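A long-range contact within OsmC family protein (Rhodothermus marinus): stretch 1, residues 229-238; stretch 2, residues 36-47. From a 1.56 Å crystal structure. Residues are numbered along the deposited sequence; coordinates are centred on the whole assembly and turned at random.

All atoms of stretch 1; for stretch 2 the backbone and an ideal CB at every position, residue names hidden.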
ATOM      1  N   HIS A 229      -9.471  10.572  -2.875  1.00 23.13           N
ATOM      2  CA  HIS A 229      -8.582   9.438  -3.107  1.00 21.30           C
ATOM      3  C   HIS A 229      -7.231   9.580  -2.406  1.00 21.03           C
ATOM      4  O   HIS A 229      -6.667   8.601  -1.906  1.00 21.68           O
ATOM      5  CB  HIS A 229      -8.392   9.275  -4.614  1.00 22.31           C
ATOM      6  CG  HIS A 229      -7.631   8.047  -5.000  1.00 21.30           C
ATOM      7  ND1 HIS A 229      -8.113   6.778  -4.783  1.00 20.56           N
ATOM      8  CD2 HIS A 229      -6.408   7.898  -5.568  1.00 22.40           C
ATOM      9  CE1 HIS A 229      -7.220   5.895  -5.202  1.00 21.64           C
ATOM     10  NE2 HIS A 229      -6.181   6.548  -5.695  1.00 22.33           N
ATOM     11  N   LEU A 230      -6.718  10.801  -2.365  1.00 22.74           N
ATOM     12  CA  LEU A 230      -5.399  11.065  -1.787  1.00 22.52           C
ATOM     13  C   LEU A 230      -5.434  11.565  -0.323  1.00 24.33           C
ATOM     14  O   LEU A 230      -4.406  11.957   0.225  1.00 25.95           O
ATOM     15  CB  LEU A 230      -4.675  12.072  -2.675  1.00 23.58           C
ATOM     16  CG  LEU A 230      -4.430  11.597  -4.106  1.00 26.84           C
ATOM     17  CD1 LEU A 230      -3.750  12.683  -4.920  1.00 28.38           C
ATOM     18  CD2 LEU A 230      -3.623  10.307  -4.136  1.00 27.97           C
ATOM     19  N   LEU A 231      -6.607  11.512   0.302  1.00 23.74           N
ATOM     20  CA  LEU A 231      -6.788  11.903   1.709  1.00 24.93           C
ATOM     21  C   LEU A 231      -6.201  13.280   2.015  1.00 27.48           C
ATOM     22  O   LEU A 231      -5.376  13.444   2.918  1.00 28.79           O
ATOM     23  CB  LEU A 231      -6.183  10.855   2.636  1.00 25.58           C
ATOM     24  CG  LEU A 231      -6.760   9.440   2.489  1.00 24.43           C
ATOM     25  CD1 LEU A 231      -6.079   8.500   3.481  1.00 25.70           C
ATOM     26  CD2 LEU A 231      -8.253   9.411   2.700  1.00 23.36           C
ATOM     27  N   SER A 232      -6.681  14.276   1.284  1.00 28.16           N
ATOM     28  CA  SER A 232      -6.193  15.637   1.442  1.00 32.55           C
ATOM     29  C   SER A 232      -6.664  16.295   2.746  1.00 31.74           C
ATOM     30  O   SER A 232      -6.114  17.320   3.149  1.00 33.13           O
ATOM     31  CB  SER A 232      -6.618  16.492   0.245  1.00 36.87           C
ATOM     32  OG  SER A 232      -8.007  16.706   0.241  1.00 40.12           O
ATOM     33  N   ASN A 233      -7.670  15.709   3.391  1.00 29.87           N
ATOM     34  CA  ASN A 233      -8.095  16.124   4.733  1.00 29.45           C
ATOM     35  C   ASN A 233      -7.366  15.272   5.773  1.00 28.76           C
ATOM     36  O   ASN A 233      -7.598  14.072   5.864  1.00 26.90           O
ATOM     37  CB  ASN A 233      -9.610  15.979   4.880  1.00 30.63           C
ATOM     38  CG  ASN A 233     -10.128  16.457   6.224  1.00 33.87           C
ATOM     39  OD1 ASN A 233      -9.357  16.718   7.149  1.00 33.81           O
ATOM     40  ND2 ASN A 233     -11.452  16.560   6.338  1.00 36.35           N
ATOM     41  N   SER A 234      -6.479  15.877   6.552  1.00 29.21           N
ATOM     42  CA  SER A 234      -5.664  15.086   7.468  1.00 30.02           C
ATOM     43  C   SER A 234      -6.491  14.438   8.583  1.00 28.48           C
ATOM     44  O   SER A 234      -6.033  13.497   9.213  1.00 28.23           O
ATOM     45  CB  SER A 234      -4.549  15.944   8.053  1.00 34.34           C
ATOM     46  OG  SER A 234      -5.086  16.977   8.839  1.00 37.23           O
ATOM     47  N   ASP A 235      -7.715  14.910   8.812  1.00 29.12           N
ATOM     48  CA  ASP A 235      -8.592  14.238   9.777  1.00 29.66           C
ATOM     49  C   ASP A 235      -8.938  12.827   9.271  1.00 27.45           C
ATOM     50  O   ASP A 235      -9.072  11.872  10.057  1.00 25.88           O
ATOM     51  CB  ASP A 235      -9.861  15.047  10.022  1.00 32.89           C
ATOM     52  CG  ASP A 235      -9.627  16.250  10.926  1.00 38.23           C
ATOM     53  OD1 ASP A 235      -8.576  16.321  11.596  1.00 39.02           O
ATOM     54  OD2 ASP A 235     -10.522  17.124  10.982  1.00 40.84           O
ATOM     55  N   ASP A 236      -9.081  12.700   7.953  1.00 26.14           N
ATOM     56  CA  ASP A 236      -9.350  11.399   7.341  1.00 22.96           C
ATOM     57  C   ASP A 236      -8.125  10.487   7.436  1.00 22.36           C
ATOM     58  O   ASP A 236      -8.250   9.296   7.696  1.00 25.02           O
ATOM     59  CB  ASP A 236      -9.774  11.563   5.881  1.00 24.16           C
ATOM     60  CG  ASP A 236     -11.085  12.319   5.736  1.00 27.93           C
ATOM     61  OD1 ASP A 236     -11.950  12.203   6.634  1.00 29.50           O
ATOM     62  OD2 ASP A 236     -11.269  13.022   4.719  1.00 29.83           O
ATOM     63  N   ALA A 237      -6.950  11.043   7.206  1.00 21.91           N
ATOM     64  CA  ALA A 237      -5.712  10.268   7.338  1.00 23.27           C
ATOM     65  C   ALA A 237      -5.513   9.771   8.789  1.00 22.72           C
ATOM     66  O   ALA A 237      -5.135   8.625   9.012  1.00 23.84           O
ATOM     67  CB  ALA A 237      -4.503  11.105   6.890  1.00 23.95           C
ATOM     68  N   ALA A 238      -5.798  10.617   9.775  1.00 23.75           N
ATOM     69  CA  ALA A 238      -5.647  10.208  11.173  1.00 21.69           C
ATOM     70  C   ALA A 238      -6.597   9.070  11.534  1.00 21.20           C
ATOM     71  O   ALA A 238      -6.243   8.152  12.254  1.00 22.94           O
ATOM     72  CB  ALA A 238      -5.882  11.405  12.111  1.00 22.94           C
ATOM     73  N   UNK A  36       2.428   3.205  -0.872  1.00 20.45           N
ATOM     74  CA  UNK A  36       1.415   4.243  -1.030  1.00 21.26           C
ATOM     75  C   UNK A  36       1.689   5.166  -2.205  1.00 21.26           C
ATOM     76  O   UNK A  36       2.815   5.220  -2.732  1.00 21.94           O
ATOM     77  CB  UNK A  36       1.315   5.070   0.253  1.00 21.26           C
ATOM     78  N   UNK A  37       0.664   5.935  -2.573  1.00 22.01           N
ATOM     79  CA  UNK A  37       0.771   6.881  -3.678  1.00 22.21           C
ATOM     80  C   UNK A  37       0.494   8.311  -3.219  1.00 25.19           C
ATOM     81  O   UNK A  37       0.094   9.148  -4.021  1.00 25.28           O
ATOM     82  CB  UNK A  37      -0.195   6.494  -4.799  1.00 22.21           C
ATOM     83  N   UNK A  38       0.712   8.603  -1.936  1.00 24.92           N
ATOM     84  CA  UNK A  38       0.380   9.938  -1.424  1.00 26.02           C
ATOM     85  C   UNK A  38       1.365  10.989  -1.911  1.00 29.32           C
ATOM     86  O   UNK A  38       1.102  12.174  -1.808  1.00 29.76           O
ATOM     87  CB  UNK A  38       0.351   9.928   0.106  1.00 26.02           C
ATOM     88  N   UNK A  39       2.483  10.544  -2.470  1.00 29.55           N
ATOM     89  CA  UNK A  39       3.457  11.456  -3.058  1.00 33.79           C
ATOM     90  C   UNK A  39       2.869  12.226  -4.250  1.00 33.57           C
ATOM     91  O   UNK A  39       3.414  13.251  -4.649  1.00 36.64           O
ATOM     92  CB  UNK A  39       4.699  10.679  -3.498  1.00 33.79           C
ATOM     93  N   UNK A  40       1.750  11.740  -4.787  1.00 30.79           N
ATOM     94  CA  UNK A  40       0.982  12.434  -5.834  1.00 30.78           C
ATOM     95  C   UNK A  40       0.373  13.751  -5.362  1.00 31.19           C
ATOM     96  O   UNK A  40       0.025  14.602  -6.179  1.00 30.68           O
ATOM     97  CB  UNK A  40      -0.134  11.522  -6.347  1.00 30.78           C
ATOM     98  N   UNK A  41       0.228  13.906  -4.051  1.00 33.22           N
ATOM     99  CA  UNK A  41      -0.339  15.130  -3.474  1.00 37.20           C
ATOM    100  C   UNK A  41       0.665  16.271  -3.400  1.00 40.46           C
ATOM    101  O   UNK A  41       1.840  16.097  -3.690  1.00 41.16           O
ATOM    102  CB  UNK A  41      -0.881  14.842  -2.072  1.00 37.20           C
ATOM    103  N   UNK A  42       0.185  17.436  -2.977  1.00 44.33           N
ATOM    104  CA  UNK A  42       1.036  18.610  -2.821  1.00 48.63           C
ATOM    105  C   UNK A  42       2.004  18.467  -1.644  1.00 47.77           C
ATOM    106  O   UNK A  42       3.019  19.160  -1.577  1.00 50.07           O
ATOM    107  CB  UNK A  42       0.172  19.859  -2.634  1.00 48.63           C
ATOM    108  N   UNK A  43       1.686  17.570  -0.716  1.00 44.32           N
ATOM    109  CA  UNK A  43       2.543  17.331   0.443  1.00 41.22           C
ATOM    110  C   UNK A  43       2.389  15.892   0.917  1.00 39.60           C
ATOM    111  O   UNK A  43       1.581  15.138   0.371  1.00 39.75           O
ATOM    112  CB  UNK A  43       2.210  18.305   1.575  1.00 41.22           C
ATOM    113  N   UNK A  44       3.154  15.517   1.933  1.00 36.46           N
ATOM    114  CA  UNK A  44       3.106  14.162   2.463  1.00 36.32           C
ATOM    115  C   UNK A  44       2.360  14.097   3.776  1.00 33.42           C
ATOM    116  O   UNK A  44       2.571  13.170   4.560  1.00 32.71           O
ATOM    117  CB  UNK A  44       4.522  13.612   2.644  1.00 36.32           C
ATOM    118  N   UNK A  45       1.485  15.067   4.022  1.00 32.25           N
ATOM    119  CA  UNK A  45       0.803  15.116   5.300  1.00 32.51           C
ATOM    120  C   UNK A  45      -0.054  13.864   5.527  1.00 29.23           C
ATOM    121  O   UNK A  45      -0.145  13.383   6.646  1.00 31.59           O
ATOM    122  CB  UNK A  45      -0.064  16.374   5.382  1.00 32.51           C
ATOM    123  N   UNK A  46      -0.654  13.305   4.476  1.00 28.51           N
ATOM    124  CA  UNK A  46      -1.521  12.148   4.670  1.00 26.56           C
ATOM    125  C   UNK A  46      -0.727  10.941   5.136  1.00 24.95           C
ATOM    126  O   UNK A  46      -1.109  10.272   6.104  1.00 22.46           O
ATOM    127  CB  UNK A  46      -2.269  11.817   3.377  1.00 26.56           C
ATOM    128  N   UNK A  47       0.372  10.635   4.456  1.00 26.82           N
ATOM    129  CA  UNK A  47       1.092   9.423   4.809  1.00 26.03           C
ATOM    130  C   UNK A  47       1.791   9.561   6.167  1.00 25.13           C
ATOM    131  O   UNK A  47       1.836   8.594   6.932  1.00 27.02           O
ATOM    132  CB  UNK A  47       2.113   9.085   3.721  1.00 26.03           C
TER

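Position 36 has an extended backbone, and its ideal CB has nothing of stretch 1 within 5.5 Å. Stretch 1 sets no limit here. The residue is His36, whose ND1 accepts a hydrogen bond from the N of position 38 (3.0 Å).

At 37 the CB points toward stretch 1 but stays 5.2 Å from Leu230 CD2. A small or medium apolar side chain would suit. It is Cys37. Its backbone O lies 3.9 Å from Leu230 CD2 and accepts a hydrogen bond from the N of position 40 (3.2 Å), in a 3-10 turn.

At 38 the CB points sideways, 5.2 Å from Leu230 O. Space remains in front of Leu231, so a long apolar or aromatic side chain could turn back and fill it. Phe38 does this with chi1 at m. Phe38 CZ packs on Leu231 CD1 at 3.7 Å. The ring edge meets a carbonyl, with Phe38 CD1 3.3 Å from Leu230 O.

Position 39 points away, and many residues would do. It is Thr39, its hydroxyl bonded elsewhere in the structure.

At 40 the ideal CB lies 4.1 Å from Leu230 CD1. This favours a small or apolar side chain. Cys40 supplies one, with CB 4.0 Å from Leu230 CD1.

At 41 the CB points toward stretch 1, 4.6 Å from Leu230 CD1, and Leu230 O is an acceptor not far off. A small apolar or polar residue would fit. Ser41 places OG 3.4 Å from Leu230 CB. It reaches the carbonyl through a water, which lies 2.7 Å from Ser41 OG and donates to Leu230 O at 2.7 Å.

Positions 42, 43 and 44 have no atom of stretch 1 within 5.5 Å of their ideal CB, so many residues would fit. They are Lys42, Asn43 and Leu44. Asn43 OD1 accepts from the N of position 45 (2.9 Å), and Leu44 is the N-cap residue.

At 45, in the helix, the CB points toward stretch 1, 5.2 Å from Ser234 CB. A long flexible chain, or a polar one, could lie along Ser234. Lys45 is fully extended, all four chi angles t, and its CE passes 3.5 Å from Ser234 OG.

Position 46 is tight. Its ideal CB is 3.5 Å from Leu231 O, 3.8 Å from Leu230 O and 4.2 Å from Ala237 CB. Glycine or alanine would suit best. Ala46 puts its CB against both carbonyls, and that CB is 4.1 Å from Leu231 CB. Its own O lies 3.6 Å from Ala237 CB.

Position 47 points away, so stretch 1 does not restrict it. It is Val47.

Stretch 2 36-47: HCFTCSKNLKAV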
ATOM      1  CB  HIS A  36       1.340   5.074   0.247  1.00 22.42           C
ATOM      2  CG  HIS A  36       2.543   5.925   0.443  1.00 24.15           C
ATOM      3  ND1 HIS A  36       2.644   7.195  -0.079  1.00 25.85           N
ATOM      4  CD2 HIS A  36       3.729   5.669   1.049  1.00 24.40           C
ATOM      5  CE1 HIS A  36       3.835   7.690   0.216  1.00 25.59           C
ATOM      6  NE2 HIS A  36       4.511   6.782   0.893  1.00 24.93           N
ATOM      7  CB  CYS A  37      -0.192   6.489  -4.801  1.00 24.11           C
ATOM      8  SG  CYS A  37       0.206   4.841  -5.517  1.00 24.90           S
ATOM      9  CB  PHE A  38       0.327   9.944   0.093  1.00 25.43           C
ATOM     10  CG  PHE A  38      -0.818   9.179   0.637  1.00 24.50           C
ATOM     11  CD1 PHE A  38      -2.112   9.630   0.445  1.00 25.73           C
ATOM     12  CD2 PHE A  38      -0.619   7.998   1.316  1.00 24.23           C
ATOM     13  CE1 PHE A  38      -3.185   8.917   0.938  1.00 26.68           C
ATOM     14  CE2 PHE A  38      -1.689   7.274   1.802  1.00 23.88           C
ATOM     15  CZ  PHE A  38      -2.965   7.736   1.621  1.00 25.65           C
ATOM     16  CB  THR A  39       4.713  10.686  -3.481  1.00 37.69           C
ATOM     17  OG1 THR A  39       5.014   9.712  -2.476  1.00 39.73           O
ATOM     18  CG2 THR A  39       5.887  11.611  -3.620  1.00 39.30           C
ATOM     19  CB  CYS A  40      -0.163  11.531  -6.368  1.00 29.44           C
ATOM     20  SG  CYS A  40       0.443  10.121  -7.312  1.00 32.13           S
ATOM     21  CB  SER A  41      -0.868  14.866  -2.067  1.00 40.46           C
ATOM     22  OG  SER A  41      -1.926  13.944  -2.088  1.00 41.30           O
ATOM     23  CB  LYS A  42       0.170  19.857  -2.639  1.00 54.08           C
ATOM     24  CG  LYS A  42      -0.666  19.858  -1.362  1.00 58.74           C
ATOM     25  CD  LYS A  42      -1.868  20.800  -1.480  1.00 62.00           C
ATOM     26  CE  LYS A  42      -2.972  20.184  -2.343  1.00 63.67           C
ATOM     27  NZ  LYS A  42      -4.245  20.952  -2.278  1.00 64.40           N
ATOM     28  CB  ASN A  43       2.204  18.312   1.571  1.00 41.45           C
ATOM     29  CG  ASN A  43       0.775  18.177   2.056  1.00 41.83           C
ATOM     30  OD1 ASN A  43       0.309  17.080   2.361  1.00 41.12           O
ATOM     31  ND2 ASN A  43       0.068  19.301   2.136  1.00 42.71           N
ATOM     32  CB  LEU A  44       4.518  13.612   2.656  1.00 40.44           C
ATOM     33  CG  LEU A  44       5.271  13.365   1.360  1.00 41.94           C
ATOM     34  CD1 LEU A  44       6.732  13.111   1.678  1.00 43.55           C
ATOM     35  CD2 LEU A  44       4.650  12.193   0.605  1.00 42.60           C
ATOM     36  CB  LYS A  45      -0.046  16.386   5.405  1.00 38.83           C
ATOM     37  CG  LYS A  45      -0.716  16.570   6.755  1.00 43.47           C
ATOM     38  CD  LYS A  45      -1.399  17.927   6.875  1.00 47.12           C
ATOM     39  CE  LYS A  45      -1.859  18.190   8.300  1.00 49.71           C
ATOM     40  NZ  LYS A  45      -2.644  19.458   8.410  1.00 51.35           N
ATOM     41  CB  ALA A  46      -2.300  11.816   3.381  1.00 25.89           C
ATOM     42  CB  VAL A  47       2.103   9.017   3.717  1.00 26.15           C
ATOM     43  CG1 VAL A  47       3.319   9.953   3.668  1.00 28.02           C
ATOM     44  CG2 VAL A  47       2.522   7.561   3.914  1.00 29.82           C
TER
HETATM   45  O   HOH W   1      -2.602  13.884   0.510  1.00 32.88           O
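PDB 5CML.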